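Local coordinates for DNR protein (Pseudomonas aeruginosa, PDB 2Z69), which probably acts as a DNA-binding transcription factor that responds to nitric oxide, this chain being its sensor domain, at residues Asp36-Phe47 / Thr102-Arg113. Sequence-based numbering, arbitrary orientation.
Sequences DLVNLDKGAYVF and TAQAVVPSQLFR
Asp36 and Arg113 form a salt bridge where strand 36-40 begins, opposite Arg113 of strand 109-115: Arg113 NE, with Asp36 OD2 in the guanidinium plane, donates to the anti lone pair of Asp36 OD2 at 3.0 Å, and Arg113 NH2 adds a weak bond. The bend at chi3 (56°) brings the guanidinium across to Val38, and Val38 CG2 lies over one of its faces, toward the rim. On the other face of the sheet Gln110 NE2 gives Asn39 OD1 a 2.7 Å bond; the two side chains lie side by side, pointing the same way, with amide planes 44° apart. Amides that can bond to each other or to water suit this outer surface, and the extended Gln110 reaches the shorter Asn39. At the far end Lys42 NZ reaches Val106 O, and a water bridges the same two atoms. Backbone bonds pair 36-40 antiparallel with 109-113; beyond the turn, 45-47 pairs with 102-105. Both segments thus pass together from one sheet to the other, as in the jelly-roll barrel of cyclic nucleotide-binding (cupin) domains. A type II turn, Asp41 to Ala44, links the two strands of the first segment, with Gly43 at a positive phi (96°) that glycine tolerates. At Val46 and Phe47, both facing Ala103, a classic bulge shifts the register. Inside, Leu111 CD1 meets Leu40 CD1 at 3.6 Å and Val38 CG1 at 3.8 Å, while Phe87 also packs on Leu111. The small Ala103 lets the Phe47 ring lie close, Ala103 CB 3.8 Å from its centroid in a CH-pi contact; Phe47 also touches Leu151 of the second subunit.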
ATOM      1  N   ASP B  36      -3.772  -9.517 -23.458  1.00 19.24           N
ATOM      2  CA  ASP B  36      -3.245  -9.668 -24.811  1.00 19.27           C
ATOM      3  C   ASP B  36      -2.035 -10.594 -24.769  1.00 18.96           C
ATOM      4  O   ASP B  36      -1.221 -10.515 -23.870  1.00 18.90           O
ATOM      5  CB  ASP B  36      -2.752  -8.320 -25.347  1.00 18.11           C
ATOM      6  CG  ASP B  36      -3.856  -7.280 -25.430  1.00 25.78           C
ATOM      7  OD1 ASP B  36      -4.971  -7.635 -25.880  1.00 24.86           O
ATOM      8  OD2 ASP B  36      -3.589  -6.105 -25.071  1.00 32.48           O
ATOM      9  N   LEU B  37      -1.899 -11.444 -25.769  1.00 19.10           N
ATOM     10  CA  LEU B  37      -0.673 -12.188 -25.966  1.00 20.30           C
ATOM     11  C   LEU B  37       0.337 -11.340 -26.753  1.00 21.82           C
ATOM     12  O   LEU B  37      -0.016 -10.707 -27.781  1.00 21.36           O
ATOM     13  CB  LEU B  37      -0.987 -13.453 -26.747  1.00 20.79           C
ATOM     14  CG  LEU B  37       0.192 -14.391 -26.900  1.00 18.68           C
ATOM     15  CD1 LEU B  37       0.561 -14.958 -25.559  1.00 19.24           C
ATOM     16  CD2 LEU B  37      -0.218 -15.483 -27.911  1.00 19.47           C
ATOM     17  N   VAL B  38       1.581 -11.318 -26.270  1.00 20.77           N
ATOM     18  CA  VAL B  38       2.576 -10.406 -26.822  1.00 20.70           C
ATOM     19  C   VAL B  38       3.769 -11.229 -27.222  1.00 19.54           C
ATOM     20  O   VAL B  38       4.298 -12.006 -26.417  1.00 19.84           O
ATOM     21  CB  VAL B  38       3.019  -9.300 -25.793  1.00 21.02           C
ATOM     22  CG1 VAL B  38       4.130  -8.406 -26.391  1.00 23.77           C
ATOM     23  CG2 VAL B  38       1.826  -8.469 -25.338  1.00 20.53           C
ATOM     24  N   ASN B  39       4.194 -11.047 -28.465  1.00 19.16           N
ATOM     25  CA  ASN B  39       5.301 -11.817 -29.012  1.00 19.87           C
ATOM     26  C   ASN B  39       6.472 -10.909 -29.363  1.00 19.44           C
ATOM     27  O   ASN B  39       6.277  -9.934 -30.111  1.00 18.44           O
ATOM     28  CB  ASN B  39       4.837 -12.514 -30.275  1.00 17.83           C
ATOM     29  CG  ASN B  39       3.724 -13.496 -30.021  1.00 19.09           C
ATOM     30  OD1 ASN B  39       3.889 -14.443 -29.270  1.00 16.10           O
ATOM     31  ND2 ASN B  39       2.608 -13.327 -30.732  1.00 14.30           N
ATOM     32  N   LEU B  40       7.693 -11.254 -28.923  1.00 17.30           N
ATOM     33  CA  LEU B  40       8.815 -10.310 -29.150  1.00 18.41           C
ATOM     34  C   LEU B  40      10.088 -10.948 -29.607  1.00 18.28           C
ATOM     35  O   LEU B  40      10.457 -11.975 -29.091  1.00 18.97           O
ATOM     36  CB  LEU B  40       9.127  -9.519 -27.866  1.00 19.44           C
ATOM     37  CG  LEU B  40       8.109  -8.521 -27.286  1.00 19.20           C
ATOM     38  CD1 LEU B  40       8.619  -8.069 -25.929  1.00 26.21           C
ATOM     39  CD2 LEU B  40       7.791  -7.312 -28.209  1.00 22.77           C
ATOM     40  N   ASP B  41      10.762 -10.311 -30.557  1.00 18.93           N
ATOM     41  CA  ASP B  41      12.082 -10.733 -30.972  1.00 20.34           C
ATOM     42  C   ASP B  41      13.100 -10.176 -29.988  1.00 19.47           C
ATOM     43  O   ASP B  41      12.790  -9.261 -29.245  1.00 19.82           O
ATOM     44  CB  ASP B  41      12.362 -10.199 -32.365  1.00 22.25           C
ATOM     45  CG  ASP B  41      11.768 -11.071 -33.441  1.00 27.74           C
ATOM     46  OD1 ASP B  41      11.502 -12.279 -33.172  1.00 37.48           O
ATOM     47  OD2 ASP B  41      11.602 -10.552 -34.564  1.00 38.23           O
ATOM     48  N   LYS B  42      14.299 -10.744 -29.987  1.00 18.30           N
ATOM     49  CA  LYS B  42      15.426 -10.233 -29.223  1.00 17.98           C
ATOM     50  C   LYS B  42      15.634  -8.817 -29.641  1.00 16.94           C
ATOM     51  O   LYS B  42      15.704  -8.530 -30.852  1.00 15.16           O
ATOM     52  CB  LYS B  42      16.704 -11.031 -29.587  1.00 20.73           C
ATOM     53  CG  LYS B  42      18.007 -10.454 -28.982  1.00 20.56           C
ATOM     54  CD  LYS B  42      19.277 -10.965 -29.681  1.00 21.15           C
ATOM     55  CE  LYS B  42      19.405 -12.474 -29.681  1.00 36.63           C
ATOM     56  NZ  LYS B  42      19.360 -13.026 -28.295  1.00 44.91           N
ATOM     57  N   GLY B  43      15.711  -7.927 -28.660  1.00 16.40           N
ATOM     58  CA  GLY B  43      16.001  -6.519 -28.938  1.00 17.28           C
ATOM     59  C   GLY B  43      14.718  -5.699 -29.020  1.00 19.51           C
ATOM     60  O   GLY B  43      14.779  -4.485 -29.100  1.00 17.41           O
ATOM     61  N   ALA B  44      13.550  -6.357 -29.012  1.00 18.84           N
ATOM     62  CA  ALA B  44      12.292  -5.624 -29.210  1.00 19.44           C
ATOM     63  C   ALA B  44      11.815  -5.074 -27.865  1.00 18.81           C
ATOM     64  O   ALA B  44      12.094  -5.679 -26.837  1.00 17.81           O
ATOM     65  CB  ALA B  44      11.212  -6.551 -29.825  1.00 19.56           C
ATOM     66  N   TYR B  45      11.103  -3.935 -27.879  1.00 18.26           N
ATOM     67  CA  TYR B  45      10.652  -3.310 -26.655  1.00 17.48           C
ATOM     68  C   TYR B  45       9.331  -3.848 -26.158  1.00 19.64           C
ATOM     69  O   TYR B  45       8.399  -4.010 -26.957  1.00 21.47           O
ATOM     70  CB  TYR B  45      10.582  -1.788 -26.829  1.00 19.21           C
ATOM     71  CG  TYR B  45      11.969  -1.240 -27.044  1.00 18.77           C
ATOM     72  CD1 TYR B  45      12.427  -0.972 -28.329  1.00 18.54           C
ATOM     73  CD2 TYR B  45      12.855  -1.122 -25.974  1.00 18.42           C
ATOM     74  CE1 TYR B  45      13.745  -0.497 -28.554  1.00 24.94           C
ATOM     75  CE2 TYR B  45      14.163  -0.650 -26.165  1.00 18.19           C
ATOM     76  CZ  TYR B  45      14.601  -0.343 -27.454  1.00 22.14           C
ATOM     77  OH  TYR B  45      15.875   0.083 -27.658  1.00 22.35           O
ATOM     78  N   VAL B  46       9.235  -4.126 -24.852  1.00 19.90           N
ATOM     79  CA  VAL B  46       7.918  -4.436 -24.259  1.00 21.03           C
ATOM     80  C   VAL B  46       7.178  -3.085 -24.033  1.00 22.31           C
ATOM     81  O   VAL B  46       6.024  -2.947 -24.353  1.00 20.63           O
ATOM     82  CB  VAL B  46       7.999  -5.123 -22.934  1.00 21.45           C
ATOM     83  CG1 VAL B  46       6.608  -5.635 -22.545  1.00 21.56           C
ATOM     84  CG2 VAL B  46       9.004  -6.309 -22.967  1.00 21.41           C
ATOM     85  N   PHE B  47       7.880  -2.105 -23.461  1.00 20.42           N
ATOM     86  CA  PHE B  47       7.391  -0.743 -23.397  1.00 20.60           C
ATOM     87  C   PHE B  47       8.620   0.157 -23.278  1.00 20.56           C
ATOM     88  O   PHE B  47       9.730  -0.342 -22.991  1.00 19.05           O
ATOM     89  CB  PHE B  47       6.433  -0.549 -22.224  1.00 18.60           C
ATOM     90  CG  PHE B  47       6.978  -1.021 -20.874  1.00 20.52           C
ATOM     91  CD1 PHE B  47       6.539  -2.196 -20.320  1.00 17.12           C
ATOM     92  CD2 PHE B  47       7.873  -0.231 -20.137  1.00 17.11           C
ATOM     93  CE1 PHE B  47       7.008  -2.606 -19.008  1.00 18.97           C
ATOM     94  CE2 PHE B  47       8.336  -0.627 -18.889  1.00 21.33           C
ATOM     95  CZ  PHE B  47       7.889  -1.829 -18.329  1.00 17.50           C
ATOM     96  N   THR B 102      12.321   1.553 -19.436  1.00 20.14           N
ATOM     97  CA  THR B 102      12.094   0.813 -20.691  1.00 19.10           C
ATOM     98  C   THR B 102      12.323  -0.645 -20.377  1.00 20.30           C
ATOM     99  O   THR B 102      13.182  -0.967 -19.576  1.00 21.02           O
ATOM    100  CB  THR B 102      13.168   1.259 -21.732  1.00 19.89           C
ATOM    101  OG1 THR B 102      13.006   2.657 -22.012  1.00 19.36           O
ATOM    102  CG2 THR B 102      13.131   0.479 -23.003  1.00 19.19           C
ATOM    103  N   ALA B 103      11.567  -1.523 -21.025  1.00 20.22           N
ATOM    104  CA  ALA B 103      11.701  -2.982 -20.844  1.00 18.68           C
ATOM    105  C   ALA B 103      11.959  -3.527 -22.235  1.00 17.73           C
ATOM    106  O   ALA B 103      11.198  -3.223 -23.165  1.00 16.33           O
ATOM    107  CB  ALA B 103      10.430  -3.564 -20.287  1.00 17.32           C
ATOM    108  N   GLN B 104      13.032  -4.308 -22.378  1.00 17.11           N
ATOM    109  CA  GLN B 104      13.486  -4.803 -23.679  1.00 17.67           C
ATOM    110  C   GLN B 104      13.757  -6.285 -23.582  1.00 17.49           C
ATOM    111  O   GLN B 104      14.401  -6.733 -22.641  1.00 19.09           O
ATOM    112  CB  GLN B 104      14.786  -4.089 -24.116  1.00 17.92           C
ATOM    113  CG  GLN B 104      15.241  -4.399 -25.574  1.00 21.31           C
ATOM    114  CD  GLN B 104      16.480  -3.589 -26.002  1.00 21.78           C
ATOM    115  OE1 GLN B 104      16.670  -3.264 -27.176  1.00 26.11           O
ATOM    116  NE2 GLN B 104      17.283  -3.249 -25.059  1.00 21.85           N
ATOM    117  N   ALA B 105      13.311  -7.051 -24.564  1.00 16.98           N
ATOM    118  CA  ALA B 105      13.575  -8.481 -24.582  1.00 18.91           C
ATOM    119  C   ALA B 105      15.045  -8.685 -24.924  1.00 19.02           C
ATOM    120  O   ALA B 105      15.564  -8.063 -25.854  1.00 19.77           O
ATOM    121  CB  ALA B 105      12.690  -9.164 -25.610  1.00 17.47           C
ATOM    122  N   VAL B 106      15.733  -9.510 -24.152  1.00 19.96           N
ATOM    123  CA  VAL B 106      17.114  -9.846 -24.474  1.00 22.47           C
ATOM    124  C   VAL B 106      17.232 -11.188 -25.248  1.00 22.78           C
ATOM    125  O   VAL B 106      18.302 -11.496 -25.735  1.00 23.74           O
ATOM    126  CB  VAL B 106      18.022  -9.864 -23.249  1.00 24.36           C
ATOM    127  CG1 VAL B 106      17.757  -8.646 -22.346  1.00 27.64           C
ATOM    128  CG2 VAL B 106      17.821 -11.103 -22.501  1.00 21.82           C
ATOM    129  N   VAL B 107      16.136 -11.949 -25.351  1.00 21.15           N
ATOM    130  CA  VAL B 107      15.995 -13.133 -26.248  1.00 20.56           C
ATOM    131  C   VAL B 107      14.540 -13.138 -26.774  1.00 21.15           C
ATOM    132  O   VAL B 107      13.717 -12.399 -26.246  1.00 21.43           O
ATOM    133  CB  VAL B 107      16.263 -14.473 -25.518  1.00 20.29           C
ATOM    134  CG1 VAL B 107      17.712 -14.562 -25.027  1.00 21.28           C
ATOM    135  CG2 VAL B 107      15.312 -14.651 -24.370  1.00 20.93           C
ATOM    136  N   PRO B 108      14.225 -13.955 -27.813  1.00 21.64           N
ATOM    137  CA  PRO B 108      12.825 -14.077 -28.233  1.00 21.75           C
ATOM    138  C   PRO B 108      11.960 -14.422 -27.029  1.00 21.28           C
ATOM    139  O   PRO B 108      12.291 -15.362 -26.296  1.00 18.73           O
ATOM    140  CB  PRO B 108      12.843 -15.254 -29.203  1.00 22.12           C
ATOM    141  CG  PRO B 108      14.246 -15.190 -29.829  1.00 24.35           C
ATOM    142  CD  PRO B 108      15.121 -14.816 -28.625  1.00 22.88           C
ATOM    143  N   SER B 109      10.881 -13.663 -26.824  1.00 18.86           N
ATOM    144  CA  SER B 109      10.097 -13.787 -25.594  1.00 17.71           C
ATOM    145  C   SER B 109       8.604 -13.784 -25.911  1.00 19.19           C
ATOM    146  O   SER B 109       8.173 -13.286 -26.966  1.00 21.06           O
ATOM    147  CB  SER B 109      10.451 -12.606 -24.631  1.00 18.64           C
ATOM    148  OG  SER B 109      11.852 -12.606 -24.313  1.00 17.49           O
ATOM    149  N   GLN B 110       7.811 -14.319 -24.988  1.00 16.76           N
ATOM    150  CA  GLN B 110       6.378 -14.276 -25.121  1.00 16.74           C
ATOM    151  C   GLN B 110       5.784 -13.849 -23.787  1.00 16.58           C
ATOM    152  O   GLN B 110       6.213 -14.318 -22.734  1.00 15.29           O
ATOM    153  CB  GLN B 110       5.808 -15.646 -25.570  1.00 13.96           C
ATOM    154  CG  GLN B 110       4.348 -15.546 -25.952  1.00 17.87           C
ATOM    155  CD  GLN B 110       3.793 -16.808 -26.585  1.00 22.64           C
ATOM    156  OE1 GLN B 110       3.794 -17.858 -25.967  1.00 24.25           O
ATOM    157  NE2 GLN B 110       3.301 -16.700 -27.817  1.00 23.82           N
ATOM    158  N   LEU B 111       4.781 -12.977 -23.839  1.00 17.84           N
ATOM    159  CA  LEU B 111       4.189 -12.424 -22.617  1.00 19.48           C
ATOM    160  C   LEU B 111       2.686 -12.388 -22.657  1.00 20.82           C
ATOM    161  O   LEU B 111       2.103 -12.475 -23.739  1.00 22.91           O
ATOM    162  CB  LEU B 111       4.698 -10.998 -22.335  1.00 18.26           C
ATOM    163  CG  LEU B 111       6.209 -10.818 -22.490  1.00 22.35           C
ATOM    164  CD1 LEU B 111       6.433  -9.964 -23.748  1.00 24.22           C
ATOM    165  CD2 LEU B 111       6.795 -10.113 -21.316  1.00 22.65           C
ATOM    166  N   PHE B 112       2.082 -12.268 -21.465  1.00 19.71           N
ATOM    167  CA  PHE B 112       0.708 -11.840 -21.282  1.00 19.76           C
ATOM    168  C   PHE B 112       0.765 -10.397 -20.846  1.00 19.50           C
ATOM    169  O   PHE B 112       1.510 -10.081 -19.930  1.00 20.84           O
ATOM    170  CB  PHE B 112       0.060 -12.639 -20.157  1.00 20.22           C
ATOM    171  CG  PHE B 112      -0.349 -14.024 -20.547  1.00 21.01           C
ATOM    172  CD1 PHE B 112      -0.078 -15.094 -19.702  1.00 17.67           C
ATOM    173  CD2 PHE B 112      -1.030 -14.258 -21.744  1.00 17.49           C
ATOM    174  CE1 PHE B 112      -0.470 -16.396 -20.028  1.00 16.41           C
ATOM    175  CE2 PHE B 112      -1.440 -15.559 -22.089  1.00 23.29           C
ATOM    176  CZ  PHE B 112      -1.163 -16.634 -21.221  1.00 20.17           C
ATOM    177  N   ARG B 113       0.013  -9.518 -21.498  1.00 20.16           N
ATOM    178  CA  ARG B 113      -0.105  -8.119 -21.076  1.00 21.41           C
ATOM    179  C   ARG B 113      -1.429  -7.971 -20.364  1.00 22.07           C
ATOM    180  O   ARG B 113      -2.483  -8.122 -20.995  1.00 23.71           O
ATOM    181  CB  ARG B 113      -0.134  -7.189 -22.281  1.00 21.04           C
ATOM    182  CG  ARG B 113      -0.690  -5.799 -21.991  1.00 21.60           C
ATOM    183  CD  ARG B 113      -0.333  -4.746 -23.087  1.00 24.48           C
ATOM    184  NE  ARG B 113      -0.780  -5.206 -24.385  1.00 43.38           N
ATOM    185  CZ  ARG B 113      -0.026  -5.355 -25.468  1.00 44.48           C
ATOM    186  NH1 ARG B 113       1.267  -5.035 -25.481  1.00 44.22           N
ATOM    187  NH2 ARG B 113      -0.600  -5.806 -26.564  1.00 45.12           N
TER
HETATM  188  O   HOH W   1      20.560 -13.193 -26.022  1.00 32.52           O